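Local coordinates for protein lovastatin nonaketide synthase, polyketide synthase component (Aspergillus terreus, PDB 7CPX) that assembles dihydromonacolin L, the polyketide precursor of lovastatin, from malonyl-CoA by repeated condensation, methylation and reductive processing, working as a homodimer with lovC, at residues A[482-487]-A[926-931]; A[491-496]-A[535-540]; A[1729-1734]-A[1758-1763]; A[2325-2330]-A[2379-2384]. The protein carries 2 engineered substitutions. All blocks are in the same frame, centred on the assembly; numbering follows the deposited sequence.

Interaction 1: residues A[482-487]-A[926-931]; sequences QRSLKI and PAYPWD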
# COMPACT_ATOMS: atom_id res chain seq x y z
N GLN A 482 -45.47 -0.47 15.03
CA GLN A 482 -46.72 -0.02 14.43
C GLN A 482 -46.60 0.09 12.91
O GLN A 482 -47.58 -0.11 12.19
CB GLN A 482 -47.16 1.31 15.03
CG GLN A 482 -46.32 2.53 14.63
CD GLN A 482 -44.92 2.50 15.23
OE1 GLN A 482 -44.26 1.47 15.26
NE2 GLN A 482 -44.48 3.65 15.73
N ARG A 483 -45.41 0.42 12.41
CA ARG A 483 -45.18 0.39 10.97
C ARG A 483 -45.37 -1.02 10.42
O ARG A 483 -46.05 -1.22 9.40
CB ARG A 483 -43.78 0.91 10.65
CG ARG A 483 -43.38 0.80 9.19
CD ARG A 483 -41.97 1.32 8.96
NE ARG A 483 -41.56 1.21 7.57
CZ ARG A 483 -41.07 0.10 7.02
NH1 ARG A 483 -40.93 -1.01 7.71
NH2 ARG A 483 -40.72 0.12 5.74
N SER A 484 -44.78 -2.00 11.10
CA SER A 484 -44.96 -3.39 10.68
C SER A 484 -46.42 -3.81 10.80
O SER A 484 -46.91 -4.57 9.96
CB SER A 484 -44.07 -4.31 11.52
OG SER A 484 -42.70 -4.06 11.27
N LEU A 485 -47.13 -3.32 11.82
CA LEU A 485 -48.54 -3.66 11.95
C LEU A 485 -49.36 -3.06 10.82
O LEU A 485 -50.29 -3.71 10.30
CB LEU A 485 -49.06 -3.17 13.31
CG LEU A 485 -50.53 -3.45 13.63
CD1 LEU A 485 -50.89 -4.89 13.35
CD2 LEU A 485 -50.80 -3.11 15.09
N LYS A 486 -49.05 -1.83 10.41
CA LYS A 486 -49.75 -1.23 9.28
C LYS A 486 -49.47 -1.98 8.00
O LYS A 486 -50.37 -2.19 7.17
CB LYS A 486 -49.35 0.24 9.14
CG LYS A 486 -50.10 0.99 8.05
CD LYS A 486 -49.76 2.47 8.06
CE LYS A 486 -50.56 3.23 7.02
NZ LYS A 486 -50.27 4.69 7.05
N ILE A 487 -48.22 -2.40 7.80
CA ILE A 487 -47.89 -3.19 6.62
C ILE A 487 -48.61 -4.53 6.67
O ILE A 487 -49.04 -5.07 5.64
CB ILE A 487 -46.37 -3.37 6.49
CG1 ILE A 487 -45.67 -2.01 6.40
CG2 ILE A 487 -46.05 -4.18 5.24
CD1 ILE A 487 -44.17 -2.08 6.60
N PRO A 926 -50.30 -14.14 4.88
CA PRO A 926 -49.07 -13.47 4.47
C PRO A 926 -48.00 -13.56 5.54
O PRO A 926 -48.28 -13.52 6.74
CB PRO A 926 -49.52 -12.02 4.24
CG PRO A 926 -50.72 -11.86 5.10
CD PRO A 926 -51.41 -13.19 5.08
N ALA A 927 -46.75 -13.69 5.09
CA ALA A 927 -45.63 -13.72 6.01
C ALA A 927 -45.48 -12.36 6.69
O ALA A 927 -46.00 -11.34 6.23
CB ALA A 927 -44.35 -14.10 5.29
N TYR A 928 -44.75 -12.36 7.80
CA TYR A 928 -44.57 -11.13 8.55
C TYR A 928 -43.85 -10.10 7.70
O TYR A 928 -42.81 -10.41 7.10
CB TYR A 928 -43.79 -11.40 9.84
CG TYR A 928 -43.59 -10.17 10.69
CD1 TYR A 928 -44.52 -9.81 11.65
CD2 TYR A 928 -42.47 -9.36 10.53
CE1 TYR A 928 -44.34 -8.68 12.43
CE2 TYR A 928 -42.29 -8.24 11.30
CZ TYR A 928 -43.23 -7.90 12.25
OH TYR A 928 -43.04 -6.78 13.02
N PRO A 929 -44.36 -8.87 7.61
CA PRO A 929 -43.68 -7.84 6.81
C PRO A 929 -42.48 -7.26 7.52
O PRO A 929 -42.57 -6.23 8.19
CB PRO A 929 -44.77 -6.79 6.60
CG PRO A 929 -45.60 -6.90 7.82
CD PRO A 929 -45.61 -8.36 8.20
N TRP A 930 -41.33 -7.93 7.38
CA TRP A 930 -40.13 -7.50 8.07
C TRP A 930 -39.80 -6.06 7.70
O TRP A 930 -39.93 -5.65 6.54
CB TRP A 930 -38.97 -8.42 7.73
CG TRP A 930 -39.31 -9.86 7.95
CD1 TRP A 930 -39.65 -10.77 6.99
CD2 TRP A 930 -39.38 -10.55 9.20
NE1 TRP A 930 -39.91 -11.99 7.57
CE2 TRP A 930 -39.75 -11.87 8.93
CE3 TRP A 930 -39.15 -10.17 10.52
CZ2 TRP A 930 -39.91 -12.83 9.93
CZ3 TRP A 930 -39.31 -11.11 11.51
CH2 TRP A 930 -39.68 -12.42 11.21
N ASP A 931 -39.39 -5.28 8.71
CA ASP A 931 -39.25 -3.84 8.53
C ASP A 931 -38.35 -3.51 7.34
O ASP A 931 -38.74 -2.74 6.45
CB ASP A 931 -38.70 -3.22 9.81
CG ASP A 931 -38.60 -1.71 9.74
OD1 ASP A 931 -39.66 -1.05 9.61
OD2 ASP A 931 -37.47 -1.18 9.81
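P929 lies across the first turn of helix 482-498, its CG 3.4 Å from the carbonyl oxygen of S484 and its CB against I487 CG2. The ring and the isoleucine slide past each other in opposite directions. The I487 branch that does the touching stands anti to the backbone N, while CG1 carries CD1 over one face of the R483 guanidinium, offset toward the rim. S484 points its CB at the loop 926-931: CB lies 3.1 Å from Y928 OH, oblique to the phenol ring. The serine hydroxyl, anti to the carbonyl carbon (chi1 -66°), bonds to S481 OG, and Y928 OH receives the amide of K480. P929 is the centre of an inverse gamma turn, closed by a weak bond from W930 N to Y928 O, 2.9 Å long. Coming after the transacylase region in the chain, segment 926-931 lies back on helix 482-498, consistent with the post-transferase linker of fatty acid and polyketide synthases; W930 is taken up by F84, F85 and Y107, with E108 bonded to its NE1. Beyond the turn D931 meets R483, whose chain is extended from CG to NE. Guanidinium and carboxylate planes stand 79° apart, and the two side chains cross at about a right angle. R483 NH1 also reaches the carbonyl oxygen of D931 at 3.1 Å (144°), but NH1 and OD1 are modelled too near each other, which leaves the details of this ion pair doubtful. D81 OD2 takes the amide of D931.

Interaction 2: residues A[491-496]-A[535-540]; sequences EMLQFL and ALEDAI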
# COMPACT_ATOMS: atom_id res chain seq x y z
N GLU A 491 -51.11 -5.91 3.84
CA GLU A 491 -50.90 -7.22 3.22
C GLU A 491 -52.11 -8.12 3.43
O GLU A 491 -52.47 -8.89 2.54
CB GLU A 491 -49.64 -7.87 3.78
CG GLU A 491 -48.52 -8.03 2.77
CD GLU A 491 -48.84 -9.04 1.68
OE1 GLU A 491 -50.04 -9.23 1.37
OE2 GLU A 491 -47.90 -9.66 1.14
N MET A 492 -52.74 -8.04 4.61
CA MET A 492 -53.92 -8.86 4.87
C MET A 492 -55.09 -8.40 4.02
O MET A 492 -55.89 -9.23 3.55
CB MET A 492 -54.27 -8.80 6.35
CG MET A 492 -55.45 -9.68 6.74
SD MET A 492 -55.19 -11.42 6.35
CE MET A 492 -53.75 -11.79 7.35
N LEU A 493 -55.23 -7.09 3.81
CA LEU A 493 -56.26 -6.60 2.90
C LEU A 493 -56.04 -7.13 1.49
O LEU A 493 -56.97 -7.60 0.83
CB LEU A 493 -56.28 -5.07 2.92
CG LEU A 493 -57.26 -4.39 1.97
CD1 LEU A 493 -58.70 -4.71 2.35
CD2 LEU A 493 -57.03 -2.89 1.97
N GLN A 494 -54.79 -7.06 1.02
CA GLN A 494 -54.49 -7.58 -0.31
C GLN A 494 -54.73 -9.08 -0.39
O GLN A 494 -55.20 -9.59 -1.41
CB GLN A 494 -53.04 -7.26 -0.69
CG GLN A 494 -52.74 -5.77 -0.78
CD GLN A 494 -51.29 -5.49 -1.10
OE1 GLN A 494 -50.69 -6.14 -1.96
NE2 GLN A 494 -50.71 -4.52 -0.40
N PHE A 495 -54.40 -9.81 0.68
CA PHE A 495 -54.62 -11.25 0.72
C PHE A 495 -56.11 -11.59 0.68
O PHE A 495 -56.52 -12.51 -0.03
CB PHE A 495 -53.96 -11.82 1.98
CG PHE A 495 -54.41 -13.20 2.35
CD1 PHE A 495 -53.85 -14.31 1.75
CD2 PHE A 495 -55.38 -13.38 3.31
CE1 PHE A 495 -54.26 -15.58 2.09
CE2 PHE A 495 -55.80 -14.65 3.66
CZ PHE A 495 -55.23 -15.75 3.06
N LEU A 496 -56.92 -10.84 1.43
CA LEU A 496 -58.37 -11.05 1.38
C LEU A 496 -58.91 -10.76 -0.01
O LEU A 496 -59.76 -11.50 -0.52
CB LEU A 496 -59.05 -10.15 2.42
CG LEU A 496 -58.84 -10.56 3.87
CD1 LEU A 496 -59.04 -9.37 4.79
CD2 LEU A 496 -59.78 -11.69 4.25
N ALA A 535 -63.37 -2.77 7.17
CA ALA A 535 -62.84 -2.45 8.49
C ALA A 535 -61.32 -2.39 8.46
O ALA A 535 -60.72 -1.56 9.16
CB ALA A 535 -63.33 -3.48 9.51
N LEU A 536 -60.68 -3.25 7.68
CA LEU A 536 -59.23 -3.17 7.50
C LEU A 536 -58.83 -1.86 6.84
O LEU A 536 -57.83 -1.25 7.22
CB LEU A 536 -58.73 -4.36 6.68
CG LEU A 536 -58.17 -5.55 7.45
CD1 LEU A 536 -58.00 -6.74 6.53
CD2 LEU A 536 -56.85 -5.19 8.11
N GLU A 537 -59.60 -1.43 5.84
CA GLU A 537 -59.33 -0.14 5.21
C GLU A 537 -59.43 0.98 6.24
O GLU A 537 -58.58 1.88 6.29
CB GLU A 537 -60.32 0.10 4.07
CG GLU A 537 -60.14 -0.81 2.87
CD GLU A 537 -59.02 -0.35 1.96
OE1 GLU A 537 -58.13 0.38 2.44
OE2 GLU A 537 -59.04 -0.72 0.77
N ASP A 538 -60.47 0.93 7.08
CA ASP A 538 -60.64 1.96 8.10
C ASP A 538 -59.48 1.95 9.08
O ASP A 538 -58.98 3.01 9.47
CB ASP A 538 -61.97 1.74 8.84
CG ASP A 538 -63.16 1.78 7.91
OD1 ASP A 538 -63.10 2.49 6.88
OD2 ASP A 538 -64.17 1.09 8.20
N ALA A 539 -59.04 0.76 9.51
CA ALA A 539 -57.92 0.68 10.44
C ALA A 539 -56.64 1.20 9.81
O ALA A 539 -55.87 1.91 10.46
CB ALA A 539 -57.74 -0.77 10.89
N ILE A 540 -56.40 0.86 8.54
CA ILE A 540 -55.21 1.34 7.85
C ILE A 540 -55.22 2.86 7.77
O ILE A 540 -54.21 3.52 8.04
CB ILE A 540 -55.12 0.71 6.45
CG1 ILE A 540 -54.84 -0.79 6.56
CG2 ILE A 540 -54.04 1.39 5.63
CD1 ILE A 540 -55.09 -1.56 5.29
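L493 and L536 face each other across two helices running nearly antiparallel, with 159° between their directions and 10.0 Å between the axes of the short segments. From L493 CB, 4.3 Å from L536 CD1, the side chain leaves with CG anti to the backbone N (chi1 177°) and then forks toward the facing helix. CD1 reaches the aliphatic part of E537, 4.2 Å from its CG. CD2 goes further: it lies 3.2 Å from E537 OE2 and about as near to the carboxylate carbon, and it also meets I540 CD1 at 4.1 Å. E537 can lie there because its chain bends at chi2 (-80°), which brings its carboxylate carbon against the leucine CD2; the two side chains cross at about a right angle, and the meeting is van der Waals in kind. L536 fills the neighbouring position with one methyl, CD1, which is shared by M492 CG at 3.9 Å and L496 CD1 at 3.3 Å, the latter side chain crossing it at about a right angle. M492 contributes only the root of its chain, because bends at chi2 and chi3 turn SD and CE away, and it also touches L507 and L511 of helix 504-513. Behind L536 and A539 lies I524 of strand 520-524. Buried aliphatic contact between helices 482-498 and 529-542, with a strand behind, is consistent with the small alpha/beta linker domain that joins ketosynthase to acyl transferase in this enzyme family.

Interaction 3: residues A[1729-1734]-A[1758-1763]; sequences NAWVQH and VLDVDA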
# COMPACT_ATOMS: atom_id res chain seq x y z
N ASN A 1729 65.34 -14.01 -45.82
CA ASN A 1729 64.71 -12.92 -45.09
C ASN A 1729 63.40 -12.50 -45.77
O ASN A 1729 63.19 -11.34 -46.12
CB ASN A 1729 65.66 -11.73 -44.96
CG ASN A 1729 65.41 -10.92 -43.71
OD1 ASN A 1729 64.38 -11.07 -43.06
ND2 ASN A 1729 66.36 -10.06 -43.37
N ALA A 1730 62.52 -13.49 -45.95
CA ALA A 1730 61.28 -13.25 -46.68
C ALA A 1730 60.44 -12.17 -46.02
O ALA A 1730 59.95 -11.25 -46.68
CB ALA A 1730 60.48 -14.54 -46.78
N TRP A 1731 60.28 -12.26 -44.70
CA TRP A 1731 59.34 -11.38 -44.01
C TRP A 1731 59.86 -9.95 -43.90
O TRP A 1731 59.06 -9.02 -43.79
CB TRP A 1731 59.03 -11.94 -42.63
CG TRP A 1731 58.34 -13.27 -42.67
CD1 TRP A 1731 58.88 -14.48 -42.39
CD2 TRP A 1731 56.97 -13.51 -43.03
NE1 TRP A 1731 57.94 -15.47 -42.54
CE2 TRP A 1731 56.76 -14.90 -42.93
CE3 TRP A 1731 55.91 -12.69 -43.41
CZ2 TRP A 1731 55.53 -15.49 -43.21
CZ3 TRP A 1731 54.69 -13.28 -43.69
CH2 TRP A 1731 54.51 -14.66 -43.59
N VAL A 1732 61.18 -9.76 -43.95
CA VAL A 1732 61.75 -8.44 -43.72
C VAL A 1732 62.38 -7.83 -44.97
O VAL A 1732 62.60 -6.61 -45.00
CB VAL A 1732 62.80 -8.49 -42.59
CG1 VAL A 1732 63.10 -7.09 -42.09
CG2 VAL A 1732 62.31 -9.40 -41.47
N GLN A 1733 62.69 -8.62 -45.99
CA GLN A 1733 63.37 -8.11 -47.18
C GLN A 1733 62.77 -8.57 -48.50
O GLN A 1733 62.96 -7.88 -49.51
CB GLN A 1733 64.85 -8.49 -47.16
CG GLN A 1733 65.60 -8.01 -45.92
CD GLN A 1733 65.65 -6.50 -45.81
OE1 GLN A 1733 65.29 -5.79 -46.75
NE2 GLN A 1733 66.09 -6.01 -44.67
N HIS A 1734 62.08 -9.71 -48.54
CA HIS A 1734 61.57 -10.28 -49.79
C HIS A 1734 60.11 -10.67 -49.60
O HIS A 1734 59.80 -11.83 -49.31
CB HIS A 1734 62.41 -11.47 -50.23
CG HIS A 1734 63.81 -11.11 -50.62
ND1 HIS A 1734 64.21 -10.98 -51.93
CD2 HIS A 1734 64.90 -10.83 -49.86
CE1 HIS A 1734 65.49 -10.65 -51.96
NE2 HIS A 1734 65.93 -10.55 -50.72
N VAL A 1758 59.18 -24.28 -44.07
CA VAL A 1758 59.77 -23.06 -44.61
C VAL A 1758 60.86 -22.59 -43.65
O VAL A 1758 60.67 -22.59 -42.43
CB VAL A 1758 58.71 -21.95 -44.82
CG1 VAL A 1758 57.51 -22.50 -45.55
CG2 VAL A 1758 58.31 -21.34 -43.49
N LEU A 1759 62.00 -22.20 -44.21
CA LEU A 1759 63.15 -21.77 -43.44
C LEU A 1759 63.53 -20.37 -43.91
O LEU A 1759 64.05 -20.19 -45.02
CB LEU A 1759 64.32 -22.74 -43.62
CG LEU A 1759 64.94 -23.26 -42.32
CD1 LEU A 1759 65.91 -24.39 -42.61
CD2 LEU A 1759 65.64 -22.13 -41.57
N ASP A 1760 63.25 -19.37 -43.07
CA ASP A 1760 63.55 -17.98 -43.39
C ASP A 1760 64.90 -17.62 -42.76
O ASP A 1760 65.07 -17.70 -41.54
CB ASP A 1760 62.45 -17.06 -42.87
CG ASP A 1760 62.61 -15.63 -43.37
OD1 ASP A 1760 63.46 -15.41 -44.26
OD2 ASP A 1760 61.90 -14.74 -42.87
N VAL A 1761 65.84 -17.21 -43.60
CA VAL A 1761 67.20 -16.90 -43.18
C VAL A 1761 67.43 -15.41 -43.39
O VAL A 1761 67.33 -14.91 -44.51
CB VAL A 1761 68.23 -17.73 -43.97
CG1 VAL A 1761 69.62 -17.56 -43.38
CG2 VAL A 1761 67.83 -19.20 -43.99
N ASP A 1762 67.73 -14.71 -42.30
CA ASP A 1762 68.04 -13.29 -42.41
C ASP A 1762 69.26 -13.04 -43.29
O ASP A 1762 69.35 -11.98 -43.92
CB ASP A 1762 68.27 -12.69 -41.02
CG ASP A 1762 69.37 -13.40 -40.25
OD1 ASP A 1762 69.91 -14.40 -40.78
OD2 ASP A 1762 69.69 -12.96 -39.13
N ALA A 1763 70.19 -13.99 -43.34
CA ALA A 1763 71.36 -13.88 -44.20
C ALA A 1763 71.77 -15.29 -44.60
O ALA A 1763 72.20 -16.08 -43.75
CB ALA A 1763 72.50 -13.15 -43.50
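D1760 turns its carboxylate toward the loop 1729-1734 with CG anti to the backbone N (chi1 -171°), and the two oxygens divide the work. OD1 takes the amide of A1730 at 2.7 Å, on the syn side and 34° out of the carboxylate plane; T1727 OG1 is a second partner of the same oxygen. OD2 faces the start of the next residue: W1731 N approaches it almost straight (174°) but from 3.5 Å, a weak bond. The indole meets OD2 with its edge, near the ring plane, CD1 being 3.1 Å away, while ring and carboxylate planes are 60° apart. N1729 sits next to the strand end, its amide joined weakly to V1761 O and its side-chain amide alongside the backbone of D1762, ND2 lying 3.6 Å from D1762 O. The loop is also tied internally, since N1729 O accepts from the amides of both Q1733 and H1734, the latter being the N-cap of helix 1735-1750. W1731 reaches on to C2312, Q2315 and Q2319 of helix 2305-2323, in the ketoreductase domain. Strands 1720-1728 and 1755-1761 are parallel neighbours joined through helix 1735-1750, so D1760 holds the turn of a beta-alpha-beta crossover, in a Rossmann-like sheet that is consistent with the truncated structural half of a ketoreductase.

Interaction 4: residues A[2325-2330]-A[2379-2384]; sequences GLAAST and RAVHQQ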
# COMPACT_ATOMS: atom_id res chain seq x y z
N GLY A 2325 61.96 2.09 -41.62
CA GLY A 2325 61.70 3.32 -40.91
C GLY A 2325 60.35 3.93 -41.17
O GLY A 2325 60.17 5.13 -40.93
N LEU A 2326 59.39 3.15 -41.65
CA LEU A 2326 58.07 3.64 -42.01
C LEU A 2326 57.00 2.90 -41.21
O LEU A 2326 57.08 1.69 -41.03
CB LEU A 2326 57.81 3.44 -43.51
CG LEU A 2326 58.77 4.16 -44.45
CD1 LEU A 2326 58.84 3.44 -45.78
CD2 LEU A 2326 58.35 5.61 -44.65
N ALA A 2327 56.01 3.65 -40.74
CA ALA A 2327 54.93 3.04 -39.97
C ALA A 2327 54.19 2.02 -40.81
O ALA A 2327 53.86 2.26 -41.97
CB ALA A 2327 53.96 4.11 -39.47
N ALA A 2328 53.92 0.86 -40.21
CA ALA A 2328 53.19 -0.20 -40.89
C ALA A 2328 52.84 -1.27 -39.87
O ALA A 2328 53.43 -1.34 -38.79
CB ALA A 2328 54.00 -0.80 -42.04
N SER A 2329 51.87 -2.11 -40.23
CA SER A 2329 51.43 -3.21 -39.38
C SER A 2329 50.40 -4.01 -40.16
O SER A 2329 49.90 -3.57 -41.20
CB SER A 2329 50.84 -2.71 -38.06
OG SER A 2329 49.76 -1.82 -38.30
N THR A 2330 50.10 -5.20 -39.66
CA THR A 2330 49.08 -6.06 -40.23
C THR A 2330 48.19 -6.60 -39.12
O THR A 2330 48.63 -6.78 -37.98
CB THR A 2330 49.68 -7.23 -41.01
OG1 THR A 2330 50.63 -7.92 -40.19
CG2 THR A 2330 50.36 -6.73 -42.26
N ARG A 2379 54.21 2.88 -32.31
CA ARG A 2379 55.17 2.49 -31.29
C ARG A 2379 56.43 1.93 -31.92
O ARG A 2379 57.54 2.17 -31.42
CB ARG A 2379 54.54 1.46 -30.34
CG ARG A 2379 55.48 0.95 -29.27
CD ARG A 2379 54.79 0.02 -28.28
NE ARG A 2379 53.76 0.71 -27.50
CZ ARG A 2379 52.46 0.49 -27.59
NH1 ARG A 2379 51.96 -0.43 -28.40
NH2 ARG A 2379 51.63 1.19 -26.82
N ALA A 2380 56.30 1.16 -33.00
CA ALA A 2380 57.47 0.65 -33.69
C ALA A 2380 58.29 1.79 -34.28
O ALA A 2380 59.52 1.78 -34.20
CB ALA A 2380 57.05 -0.32 -34.79
N VAL A 2381 57.63 2.79 -34.86
CA VAL A 2381 58.35 3.94 -35.39
C VAL A 2381 59.09 4.66 -34.27
O VAL A 2381 60.27 5.02 -34.41
CB VAL A 2381 57.39 4.89 -36.12
CG1 VAL A 2381 58.05 6.23 -36.37
CG2 VAL A 2381 56.94 4.27 -37.43
N HIS A 2382 58.42 4.88 -33.14
CA HIS A 2382 59.05 5.60 -32.03
C HIS A 2382 60.21 4.80 -31.45
O HIS A 2382 61.26 5.37 -31.11
CB HIS A 2382 58.02 5.92 -30.96
CG HIS A 2382 57.00 6.92 -31.40
ND1 HIS A 2382 57.34 8.14 -31.94
CD2 HIS A 2382 55.64 6.89 -31.38
CE1 HIS A 2382 56.24 8.82 -32.23
NE2 HIS A 2382 55.20 8.08 -31.90
N GLN A 2383 60.05 3.48 -31.32
CA GLN A 2383 61.16 2.64 -30.86
C GLN A 2383 62.29 2.64 -31.87
O GLN A 2383 63.46 2.47 -31.49
CB GLN A 2383 60.66 1.22 -30.61
CG GLN A 2383 59.67 1.10 -29.47
CD GLN A 2383 59.01 -0.27 -29.42
OE1 GLN A 2383 59.17 -1.09 -30.32
NE2 GLN A 2383 58.26 -0.52 -28.35
N GLN A 2384 61.98 2.82 -33.15
CA GLN A 2384 63.02 3.02 -34.15
C GLN A 2384 63.76 4.33 -33.89
O GLN A 2384 64.98 4.40 -34.05
CB GLN A 2384 62.41 3.00 -35.55
CG GLN A 2384 63.34 2.45 -36.62
CD GLN A 2384 62.58 1.82 -37.77
OE1 GLN A 2384 61.36 1.97 -37.89
NE2 GLN A 2384 63.29 1.09 -38.63
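Q2384, whose end lies against G2325, has its backbone N bonded to A2380 O at 2.9 Å in the helical turn that also carries V2381. V2381 meets A2327 through one methyl: CG2, anti to the carbonyl carbon, lies 3.5 Å from A2327 CA and 3.6 Å from A2327 CB, pressing on backbone as much as on side chain. V2381 CG2 also comes 4.0 Å from L2326 C. A2327 O, for its part, accepts from R2321 NE. Both segments belong to the ketoreductase domain, where strand 2329-2333 is part of a parallel, Rossmann-type sheet and helix 2363-2385 packs beside the approach to it; S2329 OG adds a weak bond to the carbonyl of A2373 on that helix. The approach begins with G2325, which follows helix 2305-2323 in a Schellman motif with positive phi (87°). At these backbone angles a CB would press on the carbonyl oxygen of the residue before, which by itself explains the glycine. Over its CA lies the end of the Q2384 chain, extended beyond CG, with Q2384 CD 3.6 Å from G2325 CA; the way round of the amide is uncertain. A2380, on the same helical turn, packs on F2390 and L2399.

Overall arrangement
Two pairs stand on opposite sides of the chain's centre. Interactions 1 and 2 share helix 482-498, their centres 12 Å apart, and touch where P926 meets M492 and F495; interaction 2 is nested within the loop that interaction 1 closes, so one helix packs on helix 529-542 and on the returning chain. Interactions 3 and 4 follow in series, centres 19 Å apart, without touching. Their strands belong to two different sheets, and helix 2305-2323, which W1731 touches, runs into the Schellman turn at G2325. Centres of interactions 1 and 3 are about 122 Å apart: one pair lies beside the ketosynthase and transacylase regions, the other in and beside the ketoreductase.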